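Local coordinates for protein choline kinase (Cryptosporidium parvum, PDB 3MES) that probably phosphorylates choline, and perhaps ethanolamine, using ATP, and is captured here with ADP, magnesium and a decamethonium ion, at residues 369-372 / 373-376; 345-348 / 349-352; 275-278 / 279-282. All blocks are in the same frame, centred on the assembly; numbering follows the deposited sequence.

The three contacts are all local, each within one continuous run of eight residues, and no two of them touch. Interaction 1, on helix 364-376, lines the decamethonium pocket, and interaction 3, the hairpin 275-282, borders the bound ADP. They lie on opposite sides of the chain's centre, about 29 Å apart between centres and about 16 Å between nearest atoms. Interaction 2 leads into helix 351-362, which directly precedes helix 364-376 in the chain, yet its centre is about 34 Å from that of interaction 1 and it lies away from the ligand sites. Interactions 2 and 3, about 27 Å apart between centres, both touch the second subunit.

Interaction 1: residues 369-372 / 373-376; sequences ITWG and LWSI. With DME (decamethonium ion), chain K.
The six-membered ring of Trp371 points its edge at the face of Trp374 in a T-shaped stack, with CE3 of Trp371 3.5 Å from CD2 of Trp374 and the planes 82° apart. Decamethonium places one trimethylammonium head in the corner so formed. Its methyl C18 lies over a face of Trp371, 3.4 Å from CD2 of that ring, and methyl C17 is 3.3 Å from Trp371 CE3. C17 also sits above the face of Trp374 that receives the Trp371 edge, while C8 of the decamethonium chain comes to 3.8 Å from Trp374 CH2. Such an aromatic corner is consistent with recognition of choline's quaternary ammonium. The indoles, about one helical turn apart on helix 364-376, are turned into this corner by different first torsions: CG is anti to the carbonyl carbon in Trp371 (chi1 -66°) but anti to the backbone N in Trp374 (chi1 171°). Helical bonds set their spacing, among them Trp374 N to Thr370 O at 2.8 Å and Ser375 N to Trp371 O at 2.9 Å. Further out, Trp371 NE1 is hydrogen-bonded to Asn300 OD1, which would restrain the indole's rotation, and Tyr288 meets the same indole edge-to-face. Trp205 of helix 198-214 meets Trp374.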
# COMPACT_ATOMS: atom_id res chain seq x y z
N ILE B 369 23.65 -17.07 -6.40
CA ILE B 369 24.03 -18.28 -7.10
C ILE B 369 23.00 -18.65 -8.16
O ILE B 369 23.35 -19.01 -9.28
CB ILE B 369 24.23 -19.46 -6.14
CG1 ILE B 369 25.64 -19.43 -5.55
CG2 ILE B 369 23.99 -20.78 -6.85
CD1 ILE B 369 25.95 -20.58 -4.62
N THR B 370 21.73 -18.55 -7.80
CA THR B 370 20.65 -18.89 -8.72
C THR B 370 20.72 -18.06 -10.00
O THR B 370 20.81 -18.60 -11.10
CB THR B 370 19.27 -18.68 -8.05
OG1 THR B 370 19.17 -19.49 -6.87
CG2 THR B 370 18.15 -19.05 -9.01
N TRP B 371 20.69 -16.74 -9.85
CA TRP B 371 20.67 -15.87 -11.01
C TRP B 371 22.01 -15.85 -11.74
O TRP B 371 22.07 -15.50 -12.92
CB TRP B 371 20.23 -14.46 -10.61
CG TRP B 371 18.81 -14.44 -10.13
CD1 TRP B 371 18.37 -14.10 -8.89
CD2 TRP B 371 17.65 -14.79 -10.90
NE1 TRP B 371 17.00 -14.20 -8.84
CE2 TRP B 371 16.54 -14.63 -10.05
CE3 TRP B 371 17.45 -15.22 -12.21
CZ2 TRP B 371 15.23 -14.89 -10.48
CZ3 TRP B 371 16.16 -15.48 -12.63
CH2 TRP B 371 15.07 -15.31 -11.77
N GLY B 372 23.07 -16.25 -11.04
CA GLY B 372 24.36 -16.44 -11.68
C GLY B 372 24.31 -17.59 -12.67
O GLY B 372 24.57 -17.41 -13.86
N LEU B 373 23.96 -18.77 -12.18
CA LEU B 373 23.84 -19.94 -13.04
C LEU B 373 22.80 -19.69 -14.13
O LEU B 373 22.99 -20.09 -15.28
CB LEU B 373 23.44 -21.17 -12.22
CG LEU B 373 24.36 -21.54 -11.06
CD1 LEU B 373 23.82 -22.76 -10.32
CD2 LEU B 373 25.78 -21.80 -11.55
N TRP B 374 21.71 -19.03 -13.76
CA TRP B 374 20.65 -18.69 -14.70
C TRP B 374 21.19 -17.83 -15.84
O TRP B 374 20.87 -18.05 -17.01
CB TRP B 374 19.53 -17.94 -13.97
CG TRP B 374 18.48 -17.35 -14.87
CD1 TRP B 374 17.33 -17.95 -15.30
CD2 TRP B 374 18.49 -16.03 -15.45
NE1 TRP B 374 16.62 -17.09 -16.10
CE2 TRP B 374 17.31 -15.91 -16.21
CE3 TRP B 374 19.37 -14.95 -15.39
CZ2 TRP B 374 16.99 -14.75 -16.92
CZ3 TRP B 374 19.06 -13.80 -16.10
CH2 TRP B 374 17.88 -13.71 -16.85
N SER B 375 22.01 -16.85 -15.48
CA SER B 375 22.57 -15.93 -16.46
C SER B 375 23.43 -16.67 -17.47
O SER B 375 23.53 -16.27 -18.63
CB SER B 375 23.39 -14.85 -15.75
OG SER B 375 23.49 -13.68 -16.54
N ILE B 376 24.05 -17.76 -17.03
CA ILE B 376 24.87 -18.59 -17.92
C ILE B 376 24.01 -19.56 -18.72
O ILE B 376 24.23 -19.76 -19.91
CB ILE B 376 25.91 -19.40 -17.13
CG1 ILE B 376 26.77 -18.48 -16.27
CG2 ILE B 376 26.78 -20.21 -18.08
CD1 ILE B 376 27.86 -19.21 -15.50
N1 DME K . 14.88 -3.08 -19.71
C2 DME K . 15.53 -4.07 -20.59
C3 DME K . 15.46 -5.46 -19.95
C4 DME K . 16.44 -6.43 -20.62
C5 DME K . 16.33 -7.84 -20.03
C6 DME K . 16.86 -7.89 -18.59
C7 DME K . 18.10 -8.78 -18.48
C8 DME K . 17.86 -9.94 -17.50
C9 DME K . 18.34 -9.59 -16.09
C10 DME K . 17.35 -10.09 -15.03
C11 DME K . 18.08 -10.53 -13.76
N12 DME K . 17.12 -11.09 -12.80
C13 DME K . 15.62 -1.81 -19.77
C14 DME K . 13.50 -2.87 -20.17
C15 DME K . 14.88 -3.58 -18.33
C16 DME K . 16.08 -10.11 -12.49
C17 DME K . 16.51 -12.29 -13.38
C18 DME K . 17.84 -11.44 -11.55

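Interaction 2: residues 345-348 / 349-352; sequences QVMP and SQQI
A type I beta turn from Met347 to Gln350 leads into helix 351-362, with Gln350 at the N-cap position and its side chain folded back onto the backbone of Gln345, Val346 and Met347. The turn is closed by Gln350 N donating to Met347 O (3.0 Å), and Pro348, with phi -55°, occupies its second position, where a proline fits readily. The side chain of Gln350 leaves with CG anti to the carbonyl carbon (chi1 -67°) and then runs extended, which carries its amide past the turn to the incoming chain. NE2 donates to Gln345 O over 3.2 Å in a nearly straight bond (165° at the hydrogen), and that oxygen lies in the amide plane. OE1 accepts from Met347 N at 3.1 Å, but the N-H comes down from above the carbonyl plane and not along a lone pair. With two backbone partners two residues apart, the amide is restrained against turning about its last torsion. OE1 also rests 3.2 Å from Val346 CA and 3.3 Å from Val346 CG1. The same methyl reaches Ile352 CG2, 4.0 Å away on the first turn of the helix, and the two side chains cross at about a right angle. Val346 and Ile352 both pack on Leu338 of helix 327-342, and Pro348 on Leu332 and Ser335 of that helix. Across the dimer interface, Ser349 OG is hydrogen-bonded to Glu328 and Val346 O to Thr165, both of the second subunit, placing this helix-to-helix connection between helix 327-342 of its own chain and the partner chain.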
# COMPACT_ATOMS: atom_id res chain seq x y z
N GLN B 345 -0.05 -7.32 15.15
CA GLN B 345 0.87 -6.20 15.26
C GLN B 345 2.30 -6.68 15.46
O GLN B 345 2.69 -7.03 16.58
CB GLN B 345 0.46 -5.26 16.39
CG GLN B 345 1.13 -3.89 16.30
CD GLN B 345 0.87 -3.03 17.52
OE1 GLN B 345 1.14 -3.44 18.65
NE2 GLN B 345 0.36 -1.83 17.30
N VAL B 346 3.07 -6.70 14.39
CA VAL B 346 4.48 -7.05 14.48
C VAL B 346 5.32 -5.81 14.18
O VAL B 346 5.09 -5.11 13.19
CB VAL B 346 4.86 -8.19 13.51
CG1 VAL B 346 6.31 -8.57 13.69
CG2 VAL B 346 3.96 -9.39 13.74
N MET B 347 6.29 -5.55 15.05
CA MET B 347 7.13 -4.36 14.91
C MET B 347 8.60 -4.71 15.09
O MET B 347 8.93 -5.74 15.67
CB MET B 347 6.68 -3.28 15.90
CG MET B 347 5.19 -2.96 15.79
SD MET B 347 4.62 -1.64 16.88
CE MET B 347 4.84 -2.41 18.49
N PRO B 348 9.49 -3.85 14.58
CA PRO B 348 10.92 -4.12 14.52
C PRO B 348 11.55 -4.47 15.87
O PRO B 348 12.57 -5.15 15.91
CB PRO B 348 11.50 -2.80 14.00
CG PRO B 348 10.38 -2.15 13.29
CD PRO B 348 9.16 -2.51 14.08
N SER B 349 10.94 -4.02 16.96
CA SER B 349 11.53 -4.20 18.29
C SER B 349 11.28 -5.59 18.86
O SER B 349 11.84 -5.96 19.89
CB SER B 349 11.00 -3.14 19.26
OG SER B 349 9.61 -3.31 19.49
N GLN B 350 10.42 -6.35 18.19
CA GLN B 350 10.08 -7.69 18.65
C GLN B 350 11.14 -8.72 18.24
O GLN B 350 11.83 -8.56 17.24
CB GLN B 350 8.70 -8.09 18.14
CG GLN B 350 7.57 -7.27 18.75
CD GLN B 350 6.26 -7.39 18.00
OE1 GLN B 350 6.19 -8.05 16.96
NE2 GLN B 350 5.22 -6.76 18.52
N GLN B 351 11.32 -9.73 19.05
CA GLN B 351 12.36 -10.72 18.78
C GLN B 351 12.12 -11.60 17.56
O GLN B 351 13.04 -12.01 16.96
CB GLN B 351 12.68 -11.51 20.06
CG GLN B 351 13.78 -12.51 19.97
CD GLN B 351 15.21 -11.93 19.98
OE1 GLN B 351 16.00 -12.17 19.07
NE2 GLN B 351 15.54 -11.23 21.03
N ILE B 352 10.87 -11.81 17.17
CA ILE B 352 10.56 -12.56 15.96
C ILE B 352 11.11 -11.85 14.72
O ILE B 352 11.43 -12.49 13.72
CB ILE B 352 9.05 -12.80 15.80
CG1 ILE B 352 8.77 -13.74 14.63
CG2 ILE B 352 8.31 -11.48 15.62
CD1 ILE B 352 7.31 -14.09 14.46

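Interaction 3: residues 275-278 / 279-282; sequences LQTQ and NNIR
The hydroxyl OG1 of Thr277 stands over one face of the Asn280 side-chain amide, 3.6 Å from its CG; this approach from above leaves a poor angle for a bond to ND2. Ile281 CG1 approaches the amide of Gln276 obliquely from one side of its plane, well off its centre and 4.1 Å from Gln276 CD. Thr277 OG1 instead donates to the backbone oxygen Asn280 O at 2.7 Å, reaching it because it sits between the backbone N and the carbonyl carbon (chi1 75°). Thr277 N donates to the same oxygen, also at 2.7 Å and almost in line with its carbonyl, so one residue grips Asn280 O twice. These bonds close a tight beta hairpin that turns at Gln278 and Asn279 and joins the pocket residues Asn272 and Asn273 to Asp285, as the hairpin between the catalytic loop and the metal-binding aspartate does in protein-kinase-like folds. Leu275 and Arg282 form an antiparallel hydrogen-bonded pair, N to O at 2.8 Å in both directions. Beside this pair, Arg282 CG packs 4.0 Å from Thr277 CG2. Leu275 touches the bound ADP and Ile152, while Glu170 accepts from Ile281 N. At the turn, Asn279 packs on Asn280 of the second subunit, and Asn280 on Asn279 of that subunit.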
# COMPACT_ATOMS: atom_id res chain seq x y z
N LEU B 275 4.85 -2.63 -10.81
CA LEU B 275 4.28 -1.47 -11.49
C LEU B 275 3.54 -0.56 -10.52
O LEU B 275 2.69 -1.01 -9.75
CB LEU B 275 3.34 -1.92 -12.61
CG LEU B 275 3.92 -2.91 -13.62
CD1 LEU B 275 2.93 -3.17 -14.76
CD2 LEU B 275 5.24 -2.40 -14.17
N GLN B 276 3.88 0.72 -10.54
CA GLN B 276 3.23 1.69 -9.67
C GLN B 276 1.99 2.27 -10.34
O GLN B 276 2.08 3.20 -11.13
CB GLN B 276 4.20 2.81 -9.30
CG GLN B 276 3.53 3.99 -8.62
CD GLN B 276 3.15 3.69 -7.18
OE1 GLN B 276 1.98 3.76 -6.81
NE2 GLN B 276 4.15 3.37 -6.36
N THR B 277 0.83 1.70 -10.01
CA THR B 277 -0.42 2.20 -10.55
C THR B 277 -0.87 3.42 -9.75
O THR B 277 -0.13 3.93 -8.91
CB THR B 277 -1.52 1.12 -10.53
OG1 THR B 277 -2.00 0.93 -9.20
CG2 THR B 277 -0.98 -0.20 -11.07
N GLN B 278 -2.08 3.89 -10.02
CA GLN B 278 -2.62 5.06 -9.33
C GLN B 278 -2.70 4.84 -7.82
O GLN B 278 -2.17 5.63 -7.04
CB GLN B 278 -4.01 5.41 -9.88
CG GLN B 278 -4.69 6.56 -9.16
CD GLN B 278 -3.97 7.88 -9.36
OE1 GLN B 278 -3.47 8.48 -8.42
NE2 GLN B 278 -3.93 8.34 -10.61
N ASN B 279 -3.36 3.75 -7.42
CA ASN B 279 -3.65 3.52 -6.01
C ASN B 279 -2.81 2.44 -5.34
O ASN B 279 -2.96 2.18 -4.15
CB ASN B 279 -5.13 3.19 -5.83
CG ASN B 279 -6.03 4.32 -6.28
OD1 ASN B 279 -6.71 4.23 -7.30
ND2 ASN B 279 -6.03 5.41 -5.51
N ASN B 280 -1.93 1.80 -6.10
CA ASN B 280 -1.10 0.75 -5.53
C ASN B 280 0.03 0.28 -6.43
O ASN B 280 0.12 0.66 -7.60
CB ASN B 280 -1.96 -0.45 -5.11
CG ASN B 280 -2.72 -1.05 -6.28
OD1 ASN B 280 -2.43 -2.17 -6.71
ND2 ASN B 280 -3.70 -0.31 -6.79
N ILE B 281 0.90 -0.55 -5.86
CA ILE B 281 1.95 -1.22 -6.63
C ILE B 281 1.49 -2.64 -6.93
O ILE B 281 0.92 -3.31 -6.06
CB ILE B 281 3.27 -1.28 -5.84
CG1 ILE B 281 3.65 0.11 -5.32
CG2 ILE B 281 4.38 -1.86 -6.70
CD1 ILE B 281 4.87 0.12 -4.42
N ARG B 282 1.71 -3.09 -8.15
CA ARG B 282 1.31 -4.44 -8.53
C ARG B 282 2.48 -5.29 -9.00
O ARG B 282 3.42 -4.78 -9.62
CB ARG B 282 0.22 -4.40 -9.61
CG ARG B 282 -1.04 -3.70 -9.16
CD ARG B 282 -2.26 -4.29 -9.83
NE ARG B 282 -2.46 -5.69 -9.47
CZ ARG B 282 -3.43 -6.45 -9.96
NH1 ARG B 282 -4.28 -5.95 -10.84
NH2 ARG B 282 -3.54 -7.72 -9.58